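Local coordinates for protein ribosomal RNA small subunit methyltransferase Nep1 (Archaeoglobus fulgidus, PDB 3O7B) that is a homodimeric SPOUT-class enzyme that probably methylates N1 of a specific pseudouridine in 16S ribosomal RNA, using S-adenosylmethionine, during ribosome biogenesis, at residues A[118-121]-A[122-125]; A[126-129]-A[130-133]; A[220-223]-A[224-228]. All coordinates share one frame; numbering follows the deposited sequence.

Contact 1: A[118-121]-A[122-125]; sequences WVNR and ETRL
Asn120 and Thr123 face each other across a tight reversal of the chain, and the side chain of Asn120 helps set its shape. Asn120 CB lies 3.4 Å from Thr123 OG1. CG stands anti to the backbone N (chi1 -171°), which swings the amide forward along the chain. Asn120 OD1 then accepts from Glu122 N at 2.9 Å in a nearly straight bond, the donor tilted somewhat from the amide plane, while Asn120 ND2 donates to Thr151 O of strand 150-156. The OD1 bond makes an Asx turn, nested in a type I beta turn from Asn120 to Thr123, where strand 116-119 ends and the loop to helix 129-142 begins. Thr123 N closes the beta turn on Asn120 O (3.0 Å), approaching from above the carbonyl plane. Asparagine suits the place because its short amide reaches the N-H two residues on. Thr123 OG1 is hydrogen-bonded to Leu152 O of the neighbouring strand 150-156, and Thr123 CB meets Val119 CG1 at 4.0 Å, a beta-branched residue packing on the last residue of the strand. Glu122 folds back over the peptide of Arg121, and its OE1 forms a salt bridge with Arg103. Water 1 donates to both Arg121 O and Thr123 O, at 2.7 Å each.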
loop_
_atom_site.group_PDB
_atom_site.type_symbol
_atom_site.label_atom_id
_atom_site.label_comp_id
_atom_site.label_asym_id
_atom_site.label_seq_id
_atom_site.Cartn_x
_atom_site.Cartn_y
_atom_site.Cartn_z
ATOM N N TRP A 118 12.085 15.839 1.486
ATOM C CA TRP A 118 13.096 14.845 1.211
ATOM C C TRP A 118 12.927 13.701 2.222
ATOM O O TRP A 118 12.770 13.969 3.424
ATOM C CB TRP A 118 14.491 15.479 1.341
ATOM C CG TRP A 118 15.618 14.505 1.220
ATOM C CD1 TRP A 118 16.103 13.956 0.076
ATOM C CD2 TRP A 118 16.421 13.975 2.289
ATOM N NE1 TRP A 118 17.142 13.104 0.357
ATOM C CE2 TRP A 118 17.362 13.102 1.710
ATOM C CE3 TRP A 118 16.426 14.149 3.678
ATOM C CZ2 TRP A 118 18.317 12.407 2.465
ATOM C CZ3 TRP A 118 17.369 13.437 4.437
ATOM C CH2 TRP A 118 18.302 12.588 3.822
ATOM N N VAL A 119 12.949 12.465 1.728
ATOM C CA VAL A 119 12.858 11.265 2.563
ATOM C C VAL A 119 14.156 10.485 2.424
ATOM O O VAL A 119 14.468 9.988 1.350
ATOM C CB VAL A 119 11.636 10.370 2.165
ATOM C CG1 VAL A 119 11.513 9.190 3.123
ATOM C CG2 VAL A 119 10.337 11.174 2.172
ATOM N N ASN A 120 14.933 10.397 3.513
ATOM C CA ASN A 120 16.140 9.598 3.535
ATOM C C ASN A 120 15.829 8.186 3.060
ATOM O O ASN A 120 14.843 7.582 3.478
ATOM C CB ASN A 120 16.660 9.590 4.981
ATOM C CG ASN A 120 18.043 8.965 5.139
ATOM O OD1 ASN A 120 18.401 7.991 4.489
ATOM N ND2 ASN A 120 18.819 9.531 6.074
ATOM N N ARG A 121 16.668 7.672 2.171
ATOM C CA ARG A 121 16.468 6.363 1.598
ATOM C C ARG A 121 16.371 5.296 2.681
ATOM O O ARG A 121 15.711 4.280 2.485
ATOM C CB ARG A 121 17.570 6.062 0.558
ATOM C CG ARG A 121 17.449 4.719 -0.148
ATOM C CD ARG A 121 16.159 4.616 -0.966
ATOM N NE ARG A 121 15.959 3.284 -1.526
ATOM C CZ ARG A 121 15.381 2.277 -0.871
ATOM N NH1 ARG A 121 14.943 2.444 0.386
ATOM N NH2 ARG A 121 15.226 1.112 -1.484
ATOM N N GLU A 122 17.000 5.539 3.829
ATOM C CA GLU A 122 17.012 4.556 4.906
ATOM C C GLU A 122 15.841 4.663 5.905
ATOM O O GLU A 122 15.727 3.873 6.845
ATOM C CB GLU A 122 18.391 4.532 5.578
ATOM C CG GLU A 122 19.542 4.126 4.613
ATOM C CD GLU A 122 19.332 2.779 3.909
ATOM O OE1 GLU A 122 18.880 1.807 4.556
ATOM O OE2 GLU A 122 19.638 2.678 2.700
ATOM N N THR A 123 14.932 5.605 5.675
ATOM C CA THR A 123 13.785 5.799 6.560
ATOM C C THR A 123 12.810 4.615 6.506
ATOM O O THR A 123 12.441 4.152 5.420
ATOM C CB THR A 123 13.030 7.100 6.180
ATOM O OG1 THR A 123 13.919 8.201 6.357
ATOM C CG2 THR A 123 11.804 7.321 7.048
ATOM N N ARG A 124 12.397 4.121 7.678
ATOM C CA ARG A 124 11.332 3.128 7.781
ATOM C C ARG A 124 10.063 3.858 8.155
ATOM O O ARG A 124 9.895 4.276 9.306
ATOM C CB ARG A 124 11.636 2.084 8.868
ATOM C CG ARG A 124 12.844 1.192 8.640
ATOM C CD ARG A 124 12.862 0.046 9.698
ATOM N NE ARG A 124 12.469 0.501 11.037
ATOM C CZ ARG A 124 13.316 0.927 11.982
ATOM N NH1 ARG A 124 14.619 0.933 11.747
ATOM N NH2 ARG A 124 12.847 1.341 13.164
ATOM N N LEU A 125 9.167 4.039 7.198
ATOM C CA LEU A 125 7.927 4.750 7.476
ATOM C C LEU A 125 6.956 3.823 8.186
ATOM O O LEU A 125 7.002 2.611 7.941
ATOM C CB LEU A 125 7.276 5.252 6.178
ATOM C CG LEU A 125 8.020 6.398 5.500
ATOM C CD1 LEU A 125 7.449 6.564 4.100
ATOM C CD2 LEU A 125 7.968 7.705 6.281
HETATM O O HOH W 1 14.012 2.639 3.888
#

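Contact 2: A[126-129]-A[130-133]; sequences PRNY and NRFV
Asn128 OD1 receives Arg131 N at 3.0 Å, in the amide plane and on a lone pair, and also takes a weak bond from Asn130 N, bent to 119°. Asn128 is therefore the N-cap of helix 129-142: CG is anti to the backbone N (chi1 174°), which carries OD1 over amides that have no preceding turn to supply carbonyls. Behind the cap the regular helical ladder starts, with Phe132 N donating to Asn128 O (2.9 Å) and Val133 N to Tyr129 O (2.9 Å). Water 2 accepts from Asn128 ND2 and donates to Asn130 OD1. Farther out, the aliphatic part of Arg131 runs past the cap, Arg131 CG 3.6 Å from Asn128 OD1, and Pro126 CB rests on Arg131 CB at 3.7 Å. Proline suits this place, since its rigid ring presents a compact apolar surface to the first turn. One turn along, Val133 CG2 lies over a face of the Tyr129 ring in a CH-pi contact, 3.9 Å from the centroid. At the dimer interface Asn130 bonds to Asn130 of the second subunit, and Tyr129 packs on Tyr129 of that subunit. Tyr129 OH bonds to Asp67. Leading from strand 116-119 into helix 129-142, the segment packs against helix 87-98: Tyr129 on Pro87, His91 and Asp88, predicted to steady the probable RNA-contacting Arg86, and Phe132 stacked on His91.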
loop_
_atom_site.group_PDB
_atom_site.type_symbol
_atom_site.label_atom_id
_atom_site.label_comp_id
_atom_site.label_asym_id
_atom_site.label_seq_id
_atom_site.Cartn_x
_atom_site.Cartn_y
_atom_site.Cartn_z
ATOM N N PRO A 126 6.057 4.385 9.014
ATOM C CA PRO A 126 5.016 3.536 9.629
ATOM C C PRO A 126 4.162 2.886 8.546
ATOM O O PRO A 126 3.698 3.547 7.609
ATOM C CB PRO A 126 4.174 4.526 10.438
ATOM C CG PRO A 126 5.054 5.731 10.630
ATOM C CD PRO A 126 5.933 5.798 9.428
ATOM N N ARG A 127 3.941 1.588 8.694
ATOM C CA ARG A 127 3.120 0.835 7.755
ATOM C C ARG A 127 1.632 1.014 8.023
ATOM O O ARG A 127 0.815 0.886 7.106
ATOM C CB ARG A 127 3.549 -0.631 7.746
ATOM C CG ARG A 127 5.052 -0.710 7.437
ATOM C CD ARG A 127 5.463 -2.068 7.054
ATOM N NE ARG A 127 5.116 -2.404 5.678
ATOM C CZ ARG A 127 5.887 -2.173 4.616
ATOM N NH1 ARG A 127 7.033 -1.503 4.733
ATOM N NH2 ARG A 127 5.493 -2.596 3.435
ATOM N N ASN A 128 1.296 1.341 9.269
ATOM C CA ASN A 128 -0.069 1.626 9.642
ATOM C C ASN A 128 -0.376 3.058 9.232
ATOM O O ASN A 128 0.349 3.992 9.600
ATOM C CB ASN A 128 -0.249 1.431 11.146
ATOM C CG ASN A 128 -1.613 1.842 11.614
ATOM O OD1 ASN A 128 -1.884 3.031 11.798
ATOM N ND2 ASN A 128 -2.501 0.875 11.779
ATOM N N TYR A 129 -1.483 3.215 8.511
ATOM C CA TYR A 129 -1.897 4.512 7.969
ATOM C C TYR A 129 -2.083 5.575 9.044
ATOM O O TYR A 129 -1.679 6.739 8.857
ATOM C CB TYR A 129 -3.174 4.331 7.159
ATOM C CG TYR A 129 -3.821 5.619 6.738
ATOM C CD1 TYR A 129 -3.292 6.353 5.679
ATOM C CD2 TYR A 129 -4.964 6.087 7.374
ATOM C CE1 TYR A 129 -3.882 7.552 5.282
ATOM C CE2 TYR A 129 -5.568 7.288 6.972
ATOM C CZ TYR A 129 -5.020 7.984 5.915
ATOM O OH TYR A 129 -5.589 9.177 5.500
ATOM N N ASN A 130 -2.700 5.220 10.169
ATOM C CA ASN A 130 -2.967 6.219 11.203
ATOM C C ASN A 130 -1.671 6.707 11.828
ATOM O O ASN A 130 -1.536 7.907 12.115
ATOM C CB ASN A 130 -3.951 5.694 12.257
ATOM C CG ASN A 130 -5.283 5.320 11.640
ATOM O OD1 ASN A 130 -5.751 4.169 11.758
ATOM N ND2 ASN A 130 -5.896 6.268 10.951
ATOM N N ARG A 131 -0.704 5.806 11.976
ATOM C CA ARG A 131 0.616 6.176 12.475
ATOM C C ARG A 131 1.361 7.027 11.437
ATOM O O ARG A 131 2.065 7.976 11.802
ATOM C CB ARG A 131 1.394 4.914 12.846
ATOM C CG ARG A 131 0.758 4.124 14.014
ATOM C CD ARG A 131 1.604 4.223 15.260
ATOM N NE ARG A 131 1.087 3.525 16.444
ATOM C CZ ARG A 131 1.306 2.244 16.761
ATOM N NH1 ARG A 131 1.993 1.427 15.973
ATOM N NH2 ARG A 131 0.815 1.771 17.895
ATOM N N PHE A 132 1.182 6.723 10.153
ATOM C CA PHE A 132 1.759 7.570 9.111
ATOM C C PHE A 132 1.192 8.991 9.172
ATOM O O PHE A 132 1.952 9.982 9.083
ATOM C CB PHE A 132 1.509 6.947 7.747
ATOM C CG PHE A 132 1.975 7.810 6.588
ATOM C CD1 PHE A 132 3.329 7.932 6.290
ATOM C CD2 PHE A 132 1.050 8.496 5.825
ATOM C CE1 PHE A 132 3.761 8.758 5.214
ATOM C CE2 PHE A 132 1.459 9.299 4.758
ATOM C CZ PHE A 132 2.809 9.422 4.457
ATOM N N VAL A 133 -0.121 9.098 9.313
ATOM C CA VAL A 133 -0.757 10.401 9.402
ATOM C C VAL A 133 -0.174 11.185 10.580
ATOM O O VAL A 133 0.147 12.366 10.441
ATOM C CB VAL A 133 -2.289 10.265 9.511
ATOM C CG1 VAL A 133 -2.940 11.590 9.970
ATOM C CG2 VAL A 133 -2.848 9.798 8.175
HETATM O O HOH W 2 -4.919 1.821 13.315
#

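Contact 3: A[220-223]-A[224-228]; sequences ESYT and SLYVT. With SAH (S-adenosyl-L-homocysteine), chain C.
The ring of Tyr222 lies between Tyr226 and a backbone carbonyl. Over one face comes Tyr226 CE2, offset toward the rim, and over the opposite face Glu220 O, 3.6 Å above the plane. The adenine N6 of S-adenosylhomocysteine lies obliquely against the ring, 3.3 Å from Tyr222 CD2. The two tyrosine rings point the same way but are inclined at 51°, centroids 5.2 Å apart, an oblique pair. Tyr222 CB meets both Tyr226 CD2 and Val227 CG2. Tyr222 OH donates to Glu220 OE1 (2.7 Å), from above the carboxylate plane, tying the ring to its own loop. An alanine in place of Tyr222 would probably leave Tyr226 without its ring partner and Glu220 OE1 without its donor, freeing the loop beside the adenine to shift. Next along the chain, Thr223 is the N-cap of helix 224-239: Thr223 OG1, held between the backbone N and the carbonyl carbon (chi1 64°), accepts from Tyr226 N at 3.0 Å. Its hydroxyl also bonds to Asp99 of the second subunit. Loop and helix start line the cofactor pocket, in the C-terminal region that is knotted in SPOUT methyltransferases. Val227 CG2 lies 3.5 Å from the cofactor's N9, and Ser224 OG, bonded to Gly194 O, sits near C5'. Glu220 O accepts from N6 (2.7 Å), consistent with a pocket that favours adenine, whose exocyclic amine can donate to a carbonyl.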
loop_
_atom_site.group_PDB
_atom_site.type_symbol
_atom_site.label_atom_id
_atom_site.label_comp_id
_atom_site.label_asym_id
_atom_site.label_seq_id
_atom_site.Cartn_x
_atom_site.Cartn_y
_atom_site.Cartn_z
ATOM N N GLU A 220 -4.724 2.985 -20.575
ATOM C CA GLU A 220 -5.686 3.091 -19.470
ATOM C C GLU A 220 -5.074 3.956 -18.375
ATOM O O GLU A 220 -3.850 4.083 -18.313
ATOM C CB GLU A 220 -5.987 1.708 -18.868
ATOM C CG GLU A 220 -6.104 0.544 -19.853
ATOM C CD GLU A 220 -5.725 -0.792 -19.217
ATOM O OE1 GLU A 220 -4.664 -1.360 -19.588
ATOM O OE2 GLU A 220 -6.483 -1.254 -18.332
ATOM N N SER A 221 -5.925 4.530 -17.520
ATOM C CA SER A 221 -5.482 5.250 -16.319
ATOM C C SER A 221 -5.220 4.251 -15.191
ATOM O O SER A 221 -6.143 3.567 -14.736
ATOM C CB SER A 221 -6.552 6.255 -15.872
ATOM O OG SER A 221 -6.083 7.100 -14.826
ATOM N N TYR A 222 -3.966 4.180 -14.741
ATOM C CA TYR A 222 -3.584 3.276 -13.641
ATOM C C TYR A 222 -3.473 4.035 -12.336
ATOM O O TYR A 222 -3.393 5.267 -12.326
ATOM C CB TYR A 222 -2.263 2.577 -13.957
ATOM C CG TYR A 222 -2.271 1.838 -15.269
ATOM C CD1 TYR A 222 -3.182 0.808 -15.510
ATOM C CD2 TYR A 222 -1.367 2.165 -16.272
ATOM C CE1 TYR A 222 -3.198 0.135 -16.726
ATOM C CE2 TYR A 222 -1.374 1.500 -17.487
ATOM C CZ TYR A 222 -2.287 0.483 -17.703
ATOM O OH TYR A 222 -2.285 -0.162 -18.921
ATOM N N THR A 223 -3.479 3.322 -11.219
ATOM C CA THR A 223 -3.317 3.959 -9.920
ATOM C C THR A 223 -1.848 4.331 -9.695
ATOM O O THR A 223 -0.947 3.760 -10.292
ATOM C CB THR A 223 -3.746 3.056 -8.768
ATOM O OG1 THR A 223 -2.879 1.914 -8.736
ATOM C CG2 THR A 223 -5.220 2.622 -8.921
ATOM N N SER A 224 -1.627 5.309 -8.818
ATOM C CA SER A 224 -0.269 5.664 -8.433
ATOM C C SER A 224 0.525 4.459 -7.926
ATOM O O SER A 224 1.680 4.285 -8.258
ATOM C CB SER A 224 -0.298 6.725 -7.340
ATOM O OG SER A 224 -0.946 7.909 -7.802
ATOM N N LEU A 225 -0.134 3.612 -7.126
ATOM C CA LEU A 225 0.538 2.439 -6.556
ATOM C C LEU A 225 0.966 1.455 -7.641
ATOM O O LEU A 225 2.084 0.931 -7.624
ATOM C CB LEU A 225 -0.385 1.778 -5.545
ATOM C CG LEU A 225 0.193 0.565 -4.789
ATOM C CD1 LEU A 225 1.454 0.886 -4.031
ATOM C CD2 LEU A 225 -0.879 0.015 -3.836
ATOM N N TYR A 226 0.079 1.222 -8.607
ATOM C CA TYR A 226 0.426 0.326 -9.687
ATOM C C TYR A 226 1.586 0.865 -10.551
ATOM O O TYR A 226 2.506 0.141 -10.905
ATOM C CB TYR A 226 -0.808 0.009 -10.552
ATOM C CG TYR A 226 -0.447 -0.896 -11.687
ATOM C CD1 TYR A 226 -0.300 -2.285 -11.480
ATOM C CD2 TYR A 226 -0.188 -0.380 -12.948
ATOM C CE1 TYR A 226 0.078 -3.125 -12.534
ATOM C CE2 TYR A 226 0.185 -1.209 -14.010
ATOM C CZ TYR A 226 0.316 -2.580 -13.792
ATOM O OH TYR A 226 0.681 -3.381 -14.857
ATOM N N VAL A 227 1.535 2.161 -10.863
ATOM C CA VAL A 227 2.597 2.789 -11.650
ATOM C C VAL A 227 3.925 2.732 -10.898
ATOM O O VAL A 227 4.953 2.369 -11.457
ATOM C CB VAL A 227 2.221 4.242 -11.999
ATOM C CG1 VAL A 227 3.389 4.940 -12.676
ATOM C CG2 VAL A 227 1.007 4.249 -12.934
ATOM N N THR A 228 3.877 3.020 -9.599
ATOM C CA THR A 228 5.077 2.895 -8.769
ATOM C C THR A 228 5.650 1.475 -8.840
ATOM O O THR A 228 6.842 1.278 -9.028
ATOM C CB THR A 228 4.785 3.270 -7.305
ATOM O OG1 THR A 228 4.308 4.629 -7.250
ATOM C CG2 THR A 228 6.037 3.170 -6.455
HETATM N N SAH C . -4.511 11.853 -14.143
HETATM C CA SAH C . -5.162 10.701 -13.453
HETATM C CB SAH C . -5.172 10.945 -11.950
HETATM C CG SAH C . -3.861 10.559 -11.270
HETATM S SD SAH C . -3.413 8.815 -11.523
HETATM C C SAH C . -6.575 10.444 -13.968
HETATM O O SAH C . -7.016 11.081 -14.928
HETATM C "C5'" SAH C . -1.821 8.674 -10.665
HETATM C "C4'" SAH C . -0.546 8.805 -11.490
HETATM O "O4'" SAH C . -0.226 7.601 -12.161
HETATM C "C3'" SAH C . -0.606 9.830 -12.608
HETATM O "O3'" SAH C . -0.464 11.142 -12.122
HETATM C "C2'" SAH C . 0.542 9.387 -13.476
HETATM O "O2'" SAH C . 1.787 9.825 -12.924
HETATM C "C1'" SAH C . 0.483 7.875 -13.360
HETATM N N9 SAH C . -0.236 7.163 -14.451
HETATM C C8 SAH C . -1.567 6.816 -14.489
HETATM N N7 SAH C . -1.801 6.139 -15.644
HETATM C C5 SAH C . -0.637 6.027 -16.318
HETATM C C6 SAH C . -0.300 5.448 -17.536
HETATM N N6 SAH C . -1.221 4.831 -18.295
HETATM N N1 SAH C . 1.004 5.493 -17.970
HETATM C C2 SAH C . 1.973 6.134 -17.221
HETATM N N3 SAH C . 1.630 6.712 -16.019
HETATM C C4 SAH C . 0.353 6.674 -15.579
#

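Contacts 1 and 2 adjoin in sequence and together carry the chain from strand 116-119 into helix 129-142, whereas contact 3 opens helix 224-239, its centre about 21 Å from that of contact 2. Contacts 1 and 3 are largely buried, contact 2 partly so. An asparagine oxygen organises the backbone in each of the first two, within a turn and then at a helix start; contact 3 uses a threonine hydroxyl for its cap. Contact 1 is made within a single subunit, away from the annotated sites. Contacts 2 and 3 both meet the second subunit, and contact 3 alone includes bound S-adenosylhomocysteine, combining aromatic packing with recognition of the cofactor's base.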